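Ribosomal protein uL16 3-hydroxylase (Escherichia coli, PDB 4CCL) catalyses the iron(II)- and 2-oxoglutarate-dependent 3-hydroxylation of an arginine in ribosomal protein uL16, and works as a homodimer. Local coordinates at residues A95-F100 with I108-I113; D130-Q135 with V200-P205; D291-A296 with S355-L360. All blocks are in the same frame, centred on the assembly; numbering follows the deposited sequence.

Contact 1: A95-F100 with I108-I113; sequences ALMRPF and IDDLMI
I108 opens strand 108-116 of the double-stranded beta-helix (jelly roll) of the JmjC domain and packs against the preceding loop 95-100, whose last residues form a 3-10 turn. Its CG1 stands anti to the backbone N (chi1 -153°), and the extended chain beyond brings CD1 to two partners: CB of F100 at 4.2 Å and CE of M97, modelled as selenomethionine, also at 4.2 Å. D109 turns its side chain away to a salt bridge with R276, and offers M97 only its carbonyl O, 4.3 Å from CE. A psi of -76° at D109 interrupts the usual alternation of the strand, in keeping with D110 also pointing away; its carboxylate is held by N87 and H277. With both aspartates directed away, it is mainly backbone that M97 meets here. SE settles beside the peptide link, 3.9 Å from D110 C and 3.9 Å from L111 N, and that N-H is itself bonded to N87 OD1. A long, flexible, apolar chain suits the place because it can bend beside the backbone of 109-111 while its end reaches I108. L111 points toward 95-100 again: its CB lies 3.9 Å from SE of M97, and its CD2 meets CD1 of L96 at 4.5 Å.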
ATOM      1  N   ALA B  95     -16.388   3.390 -32.564  1.00 62.73           N
ATOM      2  CA  ALA B  95     -17.242   2.355 -33.153  1.00 57.78           C
ATOM      3  C   ALA B  95     -16.539   1.001 -33.353  1.00 58.35           C
ATOM      4  O   ALA B  95     -17.180  -0.048 -33.294  1.00 58.12           O
ATOM      5  CB  ALA B  95     -17.845   2.836 -34.458  1.00 61.31           C
ATOM      6  N   LEU B  96     -15.229   1.029 -33.588  1.00 59.54           N
ATOM      7  CA  LEU B  96     -14.456  -0.198 -33.803  1.00 55.97           C
ATOM      8  C   LEU B  96     -14.445  -1.127 -32.586  1.00 55.24           C
ATOM      9  O   LEU B  96     -14.233  -2.331 -32.720  1.00 57.40           O
ATOM     10  CB  LEU B  96     -13.010   0.129 -34.202  1.00 61.61           C
ATOM     11  CG  LEU B  96     -12.564  -0.140 -35.643  1.00 67.25           C
ATOM     12  CD1 LEU B  96     -11.045  -0.228 -35.724  1.00 67.53           C
ATOM     13  CD2 LEU B  96     -13.206  -1.406 -36.187  1.00 69.97           C
HETATM   14  N   MSE B  97     -14.664  -0.558 -31.404  1.00 49.87           N
HETATM   15  CA  MSE B  97     -14.588  -1.306 -30.154  1.00 49.78           C
HETATM   16  C   MSE B  97     -15.796  -2.220 -29.954  1.00 52.77           C
HETATM   17  O   MSE B  97     -15.665  -3.331 -29.437  1.00 58.71           O
HETATM   18  CB  MSE B  97     -14.462  -0.336 -28.974  1.00 58.75           C
HETATM   19  CG  MSE B  97     -13.278   0.611 -29.076  1.00 65.87           C
HETATM   20 SE   MSE B  97     -11.773   0.066 -27.967  1.00 73.53          SE
HETATM   21  CE  MSE B  97     -12.545   0.413 -26.214  1.00116.24           C
ATOM     22  N   ARG B  98     -16.966  -1.744 -30.376  1.00 57.36           N
ATOM     23  CA  ARG B  98     -18.237  -2.457 -30.187  1.00 63.31           C
ATOM     24  C   ARG B  98     -18.285  -3.959 -30.535  1.00 58.11           C
ATOM     25  O   ARG B  98     -18.856  -4.737 -29.774  1.00 59.84           O
ATOM     26  CB  ARG B  98     -19.393  -1.708 -30.870  1.00 73.39           C
ATOM     27  CG  ARG B  98     -19.928  -0.527 -30.070  1.00 88.56           C
ATOM     28  CD  ARG B  98     -21.180   0.073 -30.703  1.00102.90           C
ATOM     29  NE  ARG B  98     -20.875   0.974 -31.813  1.00109.08           N
ATOM     30  CZ  ARG B  98     -21.420   0.891 -33.023  1.00108.62           C
ATOM     31  NH1 ARG B  98     -22.304  -0.060 -33.295  1.00106.99           N
ATOM     32  NH2 ARG B  98     -21.082   1.761 -33.966  1.00108.99           N
ATOM     33  N   PRO B  99     -17.703  -4.375 -31.677  1.00 54.25           N
ATOM     34  CA  PRO B  99     -17.740  -5.808 -32.003  1.00 49.83           C
ATOM     35  C   PRO B  99     -17.042  -6.712 -30.981  1.00 50.66           C
ATOM     36  O   PRO B  99     -17.292  -7.916 -30.966  1.00 56.41           O
ATOM     37  CB  PRO B  99     -17.005  -5.876 -33.347  1.00 40.85           C
ATOM     38  CG  PRO B  99     -17.209  -4.541 -33.951  1.00 39.59           C
ATOM     39  CD  PRO B  99     -17.190  -3.576 -32.807  1.00 40.25           C
ATOM     40  N   PHE B 100     -16.188  -6.141 -30.141  1.00 49.75           N
ATOM     41  CA  PHE B 100     -15.381  -6.932 -29.213  1.00 48.65           C
ATOM     42  C   PHE B 100     -16.037  -7.146 -27.848  1.00 46.24           C
ATOM     43  O   PHE B 100     -15.422  -7.681 -26.931  1.00 45.89           O
ATOM     44  CB  PHE B 100     -13.974  -6.348 -29.088  1.00 40.09           C
ATOM     45  CG  PHE B 100     -13.178  -6.434 -30.360  1.00 48.18           C
ATOM     46  CD1 PHE B 100     -12.476  -7.585 -30.682  1.00 47.78           C
ATOM     47  CD2 PHE B 100     -13.151  -5.369 -31.243  1.00 51.81           C
ATOM     48  CE1 PHE B 100     -11.752  -7.667 -31.855  1.00 35.36           C
ATOM     49  CE2 PHE B 100     -12.428  -5.444 -32.418  1.00 43.74           C
ATOM     50  CZ  PHE B 100     -11.727  -6.594 -32.723  1.00 37.60           C
ATOM     51  N   ILE B 108     -11.206  -5.209 -21.436  1.00 55.21           N
ATOM     52  CA  ILE B 108     -10.797  -4.435 -22.608  1.00 57.14           C
ATOM     53  C   ILE B 108     -10.171  -3.111 -22.166  1.00 52.48           C
ATOM     54  O   ILE B 108     -10.537  -2.560 -21.129  1.00 49.55           O
ATOM     55  CB  ILE B 108     -11.974  -4.205 -23.598  1.00 49.05           C
ATOM     56  CG1 ILE B 108     -11.452  -4.013 -25.023  1.00 57.93           C
ATOM     57  CG2 ILE B 108     -12.844  -3.031 -23.170  1.00 49.93           C
ATOM     58  CD1 ILE B 108     -12.544  -3.776 -26.053  1.00 59.09           C
ATOM     59  N   ASP B 109      -9.210  -2.611 -22.936  1.00 52.09           N
ATOM     60  CA  ASP B 109      -8.521  -1.388 -22.539  1.00 52.27           C
ATOM     61  C   ASP B 109      -8.915  -0.185 -23.384  1.00 54.33           C
ATOM     62  O   ASP B 109      -9.715   0.641 -22.945  1.00 75.32           O
ATOM     63  CB  ASP B 109      -7.002  -1.584 -22.593  1.00 55.14           C
ATOM     64  CG  ASP B 109      -6.240  -0.410 -22.002  1.00 58.48           C
ATOM     65  OD1 ASP B 109      -6.851   0.377 -21.250  1.00 58.68           O
ATOM     66  OD2 ASP B 109      -5.029  -0.277 -22.280  1.00 65.40           O
ATOM     67  N   ASP B 110      -8.387  -0.122 -24.605  1.00 51.17           N
ATOM     68  CA  ASP B 110      -8.572   1.023 -25.497  1.00 49.61           C
ATOM     69  C   ASP B 110      -8.091   0.705 -26.914  1.00 44.41           C
ATOM     70  O   ASP B 110      -7.589  -0.387 -27.180  1.00 51.06           O
ATOM     71  CB  ASP B 110      -7.823   2.254 -24.970  1.00 51.37           C
ATOM     72  CG  ASP B 110      -8.619   3.028 -23.935  1.00 64.05           C
ATOM     73  OD1 ASP B 110      -9.833   3.230 -24.144  1.00 63.78           O
ATOM     74  OD2 ASP B 110      -8.033   3.415 -22.902  1.00 65.57           O
ATOM     75  N   LEU B 111      -8.222   1.686 -27.805  1.00 45.39           N
ATOM     76  CA  LEU B 111      -7.850   1.539 -29.209  1.00 45.06           C
ATOM     77  C   LEU B 111      -6.666   2.448 -29.535  1.00 52.04           C
ATOM     78  O   LEU B 111      -6.798   3.672 -29.511  1.00 53.32           O
ATOM     79  CB  LEU B 111      -9.051   1.905 -30.094  1.00 48.36           C
ATOM     80  CG  LEU B 111      -9.155   1.482 -31.570  1.00 50.60           C
ATOM     81  CD1 LEU B 111      -8.146   2.173 -32.466  1.00 48.23           C
ATOM     82  CD2 LEU B 111      -9.027  -0.017 -31.709  1.00 56.81           C
HETATM   83  N   MSE B 112      -5.517   1.857 -29.855  1.00 54.09           N
HETATM   84  CA  MSE B 112      -4.372   2.670 -30.265  1.00 54.31           C
HETATM   85  C   MSE B 112      -4.104   2.501 -31.760  1.00 55.81           C
HETATM   86  O   MSE B 112      -4.149   1.391 -32.285  1.00 52.54           O
HETATM   87  CB  MSE B 112      -3.127   2.362 -29.415  1.00 57.50           C
HETATM   88  CG  MSE B 112      -2.178   1.300 -29.972  1.00 71.98           C
HETATM   89 SE   MSE B 112      -0.850   2.001 -31.239  1.00 82.82          SE
HETATM   90  CE  MSE B 112       0.082   0.332 -31.604  1.00 51.49           C
ATOM     91  N   ILE B 113      -3.851   3.611 -32.447  1.00 53.74           N
ATOM     92  CA  ILE B 113      -3.662   3.577 -33.896  1.00 53.33           C
ATOM     93  C   ILE B 113      -2.221   3.885 -34.280  1.00 61.33           C
ATOM     94  O   ILE B 113      -1.607   4.783 -33.714  1.00 64.65           O
ATOM     95  CB  ILE B 113      -4.588   4.590 -34.608  1.00 50.46           C
ATOM     96  CG1 ILE B 113      -6.049   4.308 -34.262  1.00 49.49           C
ATOM     97  CG2 ILE B 113      -4.384   4.549 -36.120  1.00 50.76           C
ATOM     98  CD1 ILE B 113      -7.032   5.225 -34.949  1.00 60.49           C
TER

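Contact 2: D130-Q135 with V200-P205; sequences DVFIIQ and VGFRAP
F202 and D130 meet where the antiparallel pairing of strands 131-135 and 195-202 begins, in the double-stranded beta-helix of the JmjC domain. F202 N gives D130 O a weak hydrogen bond of 3.2 Å, and F202 CB lies 3.6 Å from the same D130 O. CG sits beside the backbone N, anti to the carbonyl carbon (chi1 -73°), and D130 O lies near the ring plane at its edge, 3.6 Å from F202 CD1. Farther out, F202 CE1 approaches the rim of the F132 ring in its plane, 3.5 Å from F132 CD1, and F202 CZ is 3.9 Å from F132 CE1. The two rings touch rim to rim, planes at 55°. A flat, apolar ring suits the place: its C-H edge lies by the D130 carbonyl and it still reaches the F132 rim. An alanine in place of F202 would probably open a gap beside the F132 rim and leave W17 without its edge-to-face ring partner.

V131 pairs with G201; its side chain lies on the opposite face of the sheet from F132 and V200, about 5 Å from that of the iron ligand D127. One pair beyond, F132 N to V200 O is 2.9 Å and nearly straight at 169°, and V200 N returns a 2.9 Å bond to F132 O. Branched V200 packs beside F132 CB and I134 CD1. The N-H and C=O of F132 and V200 thus satisfy each other among apolar side chains, while the buried carboxylate of D130 is answered by R107 and Y180, which would be expected to stabilise its charge.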
ATOM      1  N   ASP B 130      -3.348  -9.220 -24.072  1.00 48.21           N
ATOM      2  CA  ASP B 130      -3.919  -9.657 -25.336  1.00 48.21           C
ATOM      3  C   ASP B 130      -4.122  -8.443 -26.230  1.00 50.62           C
ATOM      4  O   ASP B 130      -4.331  -7.333 -25.743  1.00 55.08           O
ATOM      5  CB  ASP B 130      -5.264 -10.341 -25.102  1.00 42.59           C
ATOM      6  CG  ASP B 130      -5.180 -11.460 -24.084  1.00 49.52           C
ATOM      7  OD1 ASP B 130      -5.248 -11.167 -22.869  1.00 53.90           O
ATOM      8  OD2 ASP B 130      -5.041 -12.631 -24.497  1.00 47.03           O
ATOM      9  N   VAL B 131      -4.053  -8.651 -27.539  1.00 43.98           N
ATOM     10  CA  VAL B 131      -4.292  -7.567 -28.480  1.00 38.14           C
ATOM     11  C   VAL B 131      -4.894  -8.085 -29.785  1.00 37.13           C
ATOM     12  O   VAL B 131      -4.577  -9.191 -30.230  1.00 50.18           O
ATOM     13  CB  VAL B 131      -2.993  -6.759 -28.759  1.00 47.39           C
ATOM     14  CG1 VAL B 131      -1.974  -7.598 -29.516  1.00 45.50           C
ATOM     15  CG2 VAL B 131      -3.303  -5.466 -29.510  1.00 46.09           C
ATOM     16  N   PHE B 132      -5.788  -7.298 -30.376  1.00 40.15           N
ATOM     17  CA  PHE B 132      -6.256  -7.571 -31.728  1.00 40.02           C
ATOM     18  C   PHE B 132      -5.699  -6.489 -32.640  1.00 45.41           C
ATOM     19  O   PHE B 132      -5.965  -5.308 -32.434  1.00 47.35           O
ATOM     20  CB  PHE B 132      -7.785  -7.569 -31.796  1.00 40.68           C
ATOM     21  CG  PHE B 132      -8.427  -8.765 -31.153  1.00 41.01           C
ATOM     22  CD1 PHE B 132      -8.717  -8.766 -29.798  1.00 48.20           C
ATOM     23  CD2 PHE B 132      -8.755  -9.882 -31.905  1.00 36.91           C
ATOM     24  CE1 PHE B 132      -9.313  -9.862 -29.204  1.00 44.94           C
ATOM     25  CE2 PHE B 132      -9.351 -10.981 -31.316  1.00 39.21           C
ATOM     26  CZ  PHE B 132      -9.631 -10.969 -29.964  1.00 37.02           C
ATOM     27  N   ILE B 133      -4.920  -6.877 -33.643  1.00 41.86           N
ATOM     28  CA  ILE B 133      -4.340  -5.885 -34.538  1.00 46.48           C
ATOM     29  C   ILE B 133      -5.041  -5.897 -35.893  1.00 50.96           C
ATOM     30  O   ILE B 133      -4.910  -6.840 -36.671  1.00 49.85           O
ATOM     31  CB  ILE B 133      -2.826  -6.087 -34.715  1.00 47.33           C
ATOM     32  CG1 ILE B 133      -2.135  -6.093 -33.349  1.00 39.63           C
ATOM     33  CG2 ILE B 133      -2.253  -5.000 -35.606  1.00 48.61           C
ATOM     34  CD1 ILE B 133      -0.664  -6.467 -33.396  1.00 40.42           C
ATOM     35  N   ILE B 134      -5.780  -4.826 -36.160  1.00 46.35           N
ATOM     36  CA  ILE B 134      -6.608  -4.709 -37.350  1.00 43.51           C
ATOM     37  C   ILE B 134      -5.880  -3.949 -38.448  1.00 50.55           C
ATOM     38  O   ILE B 134      -5.457  -2.809 -38.251  1.00 52.20           O
ATOM     39  CB  ILE B 134      -7.917  -3.957 -37.031  1.00 39.52           C
ATOM     40  CG1 ILE B 134      -8.640  -4.613 -35.854  1.00 38.50           C
ATOM     41  CG2 ILE B 134      -8.818  -3.901 -38.256  1.00 42.90           C
ATOM     42  CD1 ILE B 134      -9.705  -3.735 -35.225  1.00 41.49           C
ATOM     43  N   GLN B 135      -5.741  -4.581 -39.608  1.00 53.01           N
ATOM     44  CA  GLN B 135      -5.133  -3.922 -40.754  1.00 47.71           C
ATOM     45  C   GLN B 135      -6.115  -2.962 -41.416  1.00 52.59           C
ATOM     46  O   GLN B 135      -7.229  -3.345 -41.774  1.00 53.87           O
ATOM     47  CB  GLN B 135      -4.631  -4.947 -41.772  1.00 47.08           C
ATOM     48  CG  GLN B 135      -4.013  -4.327 -43.022  1.00 49.68           C
ATOM     49  CD  GLN B 135      -2.721  -3.586 -42.733  1.00 54.65           C
ATOM     50  OE1 GLN B 135      -1.849  -4.090 -42.025  1.00 59.62           O
ATOM     51  NE2 GLN B 135      -2.595  -2.379 -43.274  1.00 53.08           N
ATOM     52  N   VAL B 200      -6.720  -3.114 -30.709  1.00 42.28           N
ATOM     53  CA  VAL B 200      -7.673  -3.167 -29.621  1.00 39.91           C
ATOM     54  C   VAL B 200      -6.925  -3.888 -28.529  1.00 36.19           C
ATOM     55  O   VAL B 200      -6.637  -5.086 -28.639  1.00 42.00           O
ATOM     56  CB  VAL B 200      -8.904  -4.015 -29.981  1.00 46.49           C
ATOM     57  CG1 VAL B 200      -9.881  -4.054 -28.811  1.00 45.44           C
ATOM     58  CG2 VAL B 200      -9.577  -3.489 -31.234  1.00 46.16           C
ATOM     59  N   GLY B 201      -6.602  -3.145 -27.478  1.00 38.48           N
ATOM     60  CA  GLY B 201      -5.777  -3.659 -26.409  1.00 37.78           C
ATOM     61  C   GLY B 201      -6.611  -4.140 -25.249  1.00 42.12           C
ATOM     62  O   GLY B 201      -7.777  -3.770 -25.106  1.00 45.64           O
ATOM     63  N   PHE B 202      -6.000  -4.962 -24.408  1.00 45.52           N
ATOM     64  CA  PHE B 202      -6.670  -5.473 -23.225  1.00 42.98           C
ATOM     65  C   PHE B 202      -5.819  -5.225 -21.991  1.00 49.07           C
ATOM     66  O   PHE B 202      -4.637  -4.900 -22.093  1.00 66.40           O
ATOM     67  CB  PHE B 202      -7.010  -6.957 -23.389  1.00 37.43           C
ATOM     68  CG  PHE B 202      -8.150  -7.212 -24.336  1.00 44.79           C
ATOM     69  CD1 PHE B 202      -7.955  -7.167 -25.705  1.00 40.46           C
ATOM     70  CD2 PHE B 202      -9.420  -7.483 -23.854  1.00 42.00           C
ATOM     71  CE1 PHE B 202      -8.998  -7.393 -26.575  1.00 34.63           C
ATOM     72  CE2 PHE B 202     -10.470  -7.712 -24.721  1.00 37.13           C
ATOM     73  CZ  PHE B 202     -10.259  -7.665 -26.084  1.00 35.59           C
ATOM     74  N   ARG B 203      -6.432  -5.350 -20.824  1.00 63.17           N
ATOM     75  CA  ARG B 203      -5.746  -5.045 -19.582  1.00 57.99           C
ATOM     76  C   ARG B 203      -6.075  -6.074 -18.517  1.00 56.49           C
ATOM     77  O   ARG B 203      -7.237  -6.419 -18.310  1.00 50.46           O
ATOM     78  CB  ARG B 203      -6.140  -3.648 -19.097  1.00 58.26           C
ATOM     79  CG  ARG B 203      -7.632  -3.385 -19.177  1.00 59.85           C
ATOM     80  CD  ARG B 203      -7.982  -1.964 -18.774  1.00 63.90           C
ATOM     81  NE  ARG B 203      -7.669  -1.696 -17.375  1.00 71.88           N
ATOM     82  CZ  ARG B 203      -8.053  -0.605 -16.722  1.00 72.36           C
ATOM     83  NH1 ARG B 203      -8.772   0.322 -17.343  1.00 73.96           N
ATOM     84  NH2 ARG B 203      -7.722  -0.442 -15.448  1.00 66.64           N
ATOM     85  N   ALA B 204      -5.044  -6.578 -17.850  1.00 58.10           N
ATOM     86  CA  ALA B 204      -5.257  -7.404 -16.676  1.00 56.20           C
ATOM     87  C   ALA B 204      -4.272  -6.982 -15.599  1.00 56.83           C
ATOM     88  O   ALA B 204      -3.108  -6.708 -15.888  1.00 56.49           O
ATOM     89  CB  ALA B 204      -5.078  -8.872 -17.023  1.00 55.18           C
ATOM     90  N   PRO B 205      -4.738  -6.937 -14.344  1.00 53.44           N
ATOM     91  CA  PRO B 205      -3.888  -6.553 -13.215  1.00 55.10           C
ATOM     92  C   PRO B 205      -2.989  -7.695 -12.766  1.00 54.93           C
ATOM     93  O   PRO B 205      -3.329  -8.856 -12.984  1.00 56.13           O
ATOM     94  CB  PRO B 205      -4.904  -6.228 -12.119  1.00 51.17           C
ATOM     95  CG  PRO B 205      -6.066  -7.120 -12.422  1.00 51.27           C
ATOM     96  CD  PRO B 205      -6.130  -7.196 -13.931  1.00 55.43           C
TER

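Contact 3: D291-A296 with S355-L360; sequences DEIYDA and SFLAML
L357 drives both of its methyls against Y294, and here the backbones of segments 291-296 and 355-360 come nearest. CG of the leucine stands anti to the backbone N (chi1 -173°); beyond it, L357 CD2 lies 4.0 Å from CB of Y294 and 4.2 Å from CD2 of its ring, while L357 CD1 comes within 4.1 Å of Y294 N. The two side chains cross at about a right angle. A leucine suits the spot because its forked end can touch backbone, CB and ring of one residue together. Next to this lies I293, whose CG2 divides itself between two leucines of the facing helix, 4.3 Å from L357 CD1 and 4.2 Å from L360 CD2. I293 also rests on F371 of strand 369-371 and on Y288, so that beta-branched bulk is buried among apolar neighbours.

Both helices belong to the winged-helix domain, far from the annotated iron site. The short segments pass 9.7 Å apart at 93°, so helices this nearly perpendicular share one patch around the crossing rather than a long seam, and every contact across it is apolar or to backbone.

Toward solvent the packing thins. D291 sends its side chain away from helix 354-365, as befits an exposed carboxylate, and what it contributes is mainly its backbone N, 4.3 Å from L357 CD2. Y294, partly exposed, has its CB against the leucine methyls, and its OH is hydrogen-bonded to E352 OE1, just before helix 354-365.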
ATOM      1  N   ASP B 291     -34.525  18.975 -14.442  1.00 90.87           N
ATOM      2  CA  ASP B 291     -35.724  18.978 -15.271  1.00 97.77           C
ATOM      3  C   ASP B 291     -35.478  19.369 -16.730  1.00 96.28           C
ATOM      4  O   ASP B 291     -36.330  19.121 -17.576  1.00 97.31           O
ATOM      5  CB  ASP B 291     -36.846  19.823 -14.651  1.00106.52           C
ATOM      6  CG  ASP B 291     -36.555  21.308 -14.688  1.00115.39           C
ATOM      7  OD1 ASP B 291     -35.364  21.683 -14.712  1.00115.23           O
ATOM      8  OD2 ASP B 291     -37.521  22.101 -14.686  1.00122.17           O
ATOM      9  N   GLU B 292     -34.337  19.978 -17.037  1.00 96.72           N
ATOM     10  CA  GLU B 292     -34.020  20.191 -18.449  1.00100.68           C
ATOM     11  C   GLU B 292     -33.359  18.958 -19.054  1.00 97.83           C
ATOM     12  O   GLU B 292     -33.303  18.813 -20.269  1.00100.04           O
ATOM     13  CB  GLU B 292     -33.209  21.475 -18.703  1.00105.47           C
ATOM     14  CG  GLU B 292     -31.861  21.573 -18.017  1.00108.64           C
ATOM     15  CD  GLU B 292     -31.734  22.850 -17.207  1.00115.19           C
ATOM     16  OE1 GLU B 292     -32.767  23.318 -16.685  1.00119.39           O
ATOM     17  OE2 GLU B 292     -30.611  23.388 -17.096  1.00116.88           O
ATOM     18  N   ILE B 293     -32.879  18.063 -18.195  1.00 95.06           N
ATOM     19  CA  ILE B 293     -32.437  16.742 -18.626  1.00 91.36           C
ATOM     20  C   ILE B 293     -33.649  15.848 -18.848  1.00 86.85           C
ATOM     21  O   ILE B 293     -33.749  15.152 -19.869  1.00 82.38           O
ATOM     22  CB  ILE B 293     -31.482  16.107 -17.604  1.00 83.34           C
ATOM     23  CG1 ILE B 293     -30.112  16.778 -17.696  1.00 80.77           C
ATOM     24  CG2 ILE B 293     -31.349  14.610 -17.851  1.00 74.51           C
ATOM     25  CD1 ILE B 293     -29.176  16.399 -16.596  1.00 81.62           C
ATOM     26  N   TYR B 294     -34.570  15.885 -17.885  1.00 83.67           N
ATOM     27  CA  TYR B 294     -35.860  15.220 -18.026  1.00 87.57           C
ATOM     28  C   TYR B 294     -36.493  15.664 -19.339  1.00 93.67           C
ATOM     29  O   TYR B 294     -36.851  14.836 -20.179  1.00 94.40           O
ATOM     30  CB  TYR B 294     -36.783  15.580 -16.852  1.00 90.60           C
ATOM     31  CG  TYR B 294     -38.131  14.873 -16.847  1.00 92.49           C
ATOM     32  CD1 TYR B 294     -39.123  15.202 -17.768  1.00 94.12           C
ATOM     33  CD2 TYR B 294     -38.416  13.888 -15.910  1.00 92.92           C
ATOM     34  CE1 TYR B 294     -40.345  14.563 -17.763  1.00 95.32           C
ATOM     35  CE2 TYR B 294     -39.641  13.245 -15.895  1.00 94.00           C
ATOM     36  CZ  TYR B 294     -40.601  13.587 -16.825  1.00 92.22           C
ATOM     37  OH  TYR B 294     -41.819  12.952 -16.816  1.00 84.30           O
ATOM     38  N   ASP B 295     -36.619  16.978 -19.507  1.00 95.47           N
ATOM     39  CA  ASP B 295     -37.244  17.548 -20.693  1.00 93.44           C
ATOM     40  C   ASP B 295     -36.498  17.176 -21.967  1.00 94.92           C
ATOM     41  O   ASP B 295     -37.113  16.706 -22.921  1.00101.40           O
ATOM     42  CB  ASP B 295     -37.375  19.069 -20.573  1.00 92.22           C
ATOM     43  CG  ASP B 295     -38.451  19.487 -19.585  1.00 97.04           C
ATOM     44  OD1 ASP B 295     -39.424  18.726 -19.401  1.00100.03           O
ATOM     45  OD2 ASP B 295     -38.320  20.579 -18.993  1.00 99.12           O
ATOM     46  N   ALA B 296     -35.181  17.383 -21.976  1.00 91.95           N
ATOM     47  CA  ALA B 296     -34.361  17.048 -23.140  1.00 93.03           C
ATOM     48  C   ALA B 296     -34.592  15.612 -23.584  1.00 92.13           C
ATOM     49  O   ALA B 296     -34.801  15.349 -24.766  1.00 89.75           O
ATOM     50  CB  ALA B 296     -32.887  17.266 -22.845  1.00 91.21           C
ATOM     51  N   SER B 355     -34.590  11.574  -7.236  1.00 62.44           N
ATOM     52  CA  SER B 355     -33.263  11.137  -6.813  1.00 60.24           C
ATOM     53  C   SER B 355     -32.451  10.619  -7.995  1.00 61.66           C
ATOM     54  O   SER B 355     -31.305  11.030  -8.199  1.00 62.32           O
ATOM     55  CB  SER B 355     -33.363  10.065  -5.728  1.00 62.56           C
ATOM     56  OG  SER B 355     -33.705  10.635  -4.477  1.00 70.55           O
ATOM     57  N   PHE B 356     -33.047   9.717  -8.769  1.00 61.78           N
ATOM     58  CA  PHE B 356     -32.397   9.194  -9.964  1.00 64.37           C
ATOM     59  C   PHE B 356     -32.094  10.315 -10.944  1.00 62.97           C
ATOM     60  O   PHE B 356     -31.013  10.360 -11.526  1.00 70.16           O
ATOM     61  CB  PHE B 356     -33.259   8.134 -10.655  1.00 65.31           C
ATOM     62  CG  PHE B 356     -32.630   7.566 -11.899  1.00 63.03           C
ATOM     63  CD1 PHE B 356     -31.761   6.492 -11.819  1.00 59.81           C
ATOM     64  CD2 PHE B 356     -32.898   8.112 -13.146  1.00 61.77           C
ATOM     65  CE1 PHE B 356     -31.175   5.968 -12.956  1.00 62.08           C
ATOM     66  CE2 PHE B 356     -32.314   7.593 -14.288  1.00 64.09           C
ATOM     67  CZ  PHE B 356     -31.452   6.521 -14.192  1.00 63.47           C
ATOM     68  N   LEU B 357     -33.060  11.209 -11.129  1.00 59.96           N
ATOM     69  CA  LEU B 357     -32.892  12.343 -12.028  1.00 61.63           C
ATOM     70  C   LEU B 357     -31.727  13.209 -11.561  1.00 61.69           C
ATOM     71  O   LEU B 357     -30.947  13.711 -12.373  1.00 64.03           O
ATOM     72  CB  LEU B 357     -34.180  13.167 -12.092  1.00 68.61           C
ATOM     73  CG  LEU B 357     -34.214  14.290 -13.127  1.00 71.00           C
ATOM     74  CD1 LEU B 357     -33.922  13.735 -14.514  1.00 71.74           C
ATOM     75  CD2 LEU B 357     -35.556  15.006 -13.102  1.00 66.08           C
ATOM     76  N   ALA B 358     -31.608  13.361 -10.246  1.00 55.38           N
ATOM     77  CA  ALA B 358     -30.515  14.120  -9.650  1.00 52.65           C
ATOM     78  C   ALA B 358     -29.166  13.467  -9.937  1.00 69.64           C
ATOM     79  O   ALA B 358     -28.233  14.131 -10.394  1.00 70.91           O
ATOM     80  CB  ALA B 358     -30.727  14.267  -8.154  1.00 54.31           C
HETATM   81  N   MSE B 359     -29.070  12.166  -9.665  1.00 64.99           N
HETATM   82  CA  MSE B 359     -27.853  11.409  -9.956  1.00 58.51           C
HETATM   83  C   MSE B 359     -27.438  11.545 -11.413  1.00 57.17           C
HETATM   84  O   MSE B 359     -26.293  11.884 -11.710  1.00 60.56           O
HETATM   85  CB  MSE B 359     -28.039   9.926  -9.641  1.00 64.88           C
HETATM   86  CG  MSE B 359     -27.001   9.039 -10.316  1.00 72.00           C
HETATM   87 SE   MSE B 359     -27.347   7.140 -10.098  1.00130.03          SE
HETATM   88  CE  MSE B 359     -27.373   7.088  -8.155  1.00 53.10           C
ATOM     89  N   LEU B 360     -28.380  11.268 -12.310  1.00 55.93           N
ATOM     90  CA  LEU B 360     -28.159  11.358 -13.747  1.00 58.99           C
ATOM     91  C   LEU B 360     -27.657  12.750 -14.108  1.00 65.75           C
ATOM     92  O   LEU B 360     -26.741  12.908 -14.920  1.00 60.59           O
ATOM     93  CB  LEU B 360     -29.462  11.055 -14.492  1.00 59.02           C
ATOM     94  CG  LEU B 360     -29.439  11.074 -16.021  1.00 55.80           C
ATOM     95  CD1 LEU B 360     -28.340  10.169 -16.551  1.00 56.92           C
ATOM     96  CD2 LEU B 360     -30.793  10.657 -16.576  1.00 56.41           C
TER

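Reading from the N terminus, contact 1 closes first and most locally: the chain turns through 95-100, runs through seven residues of loop and enters strand 108-116. Contact 2 opens later and closes a long loop, much of it strand, by bringing 200-205 back to 130-135. All three are in series; none nests or crosses. The first two nonetheless meet in one sheet, because strand 195-202 lies between strands 108-116 and 131-135; G201 probably exchanges backbone hydrogen bonds with D109 and D110, and L111 packs on V200. Contact 3 follows, closing a loop from 291-296 to 355-360 within the winged-helix domain, its centre about 30 Å from that of contact 1 and 36 Å from that of contact 2.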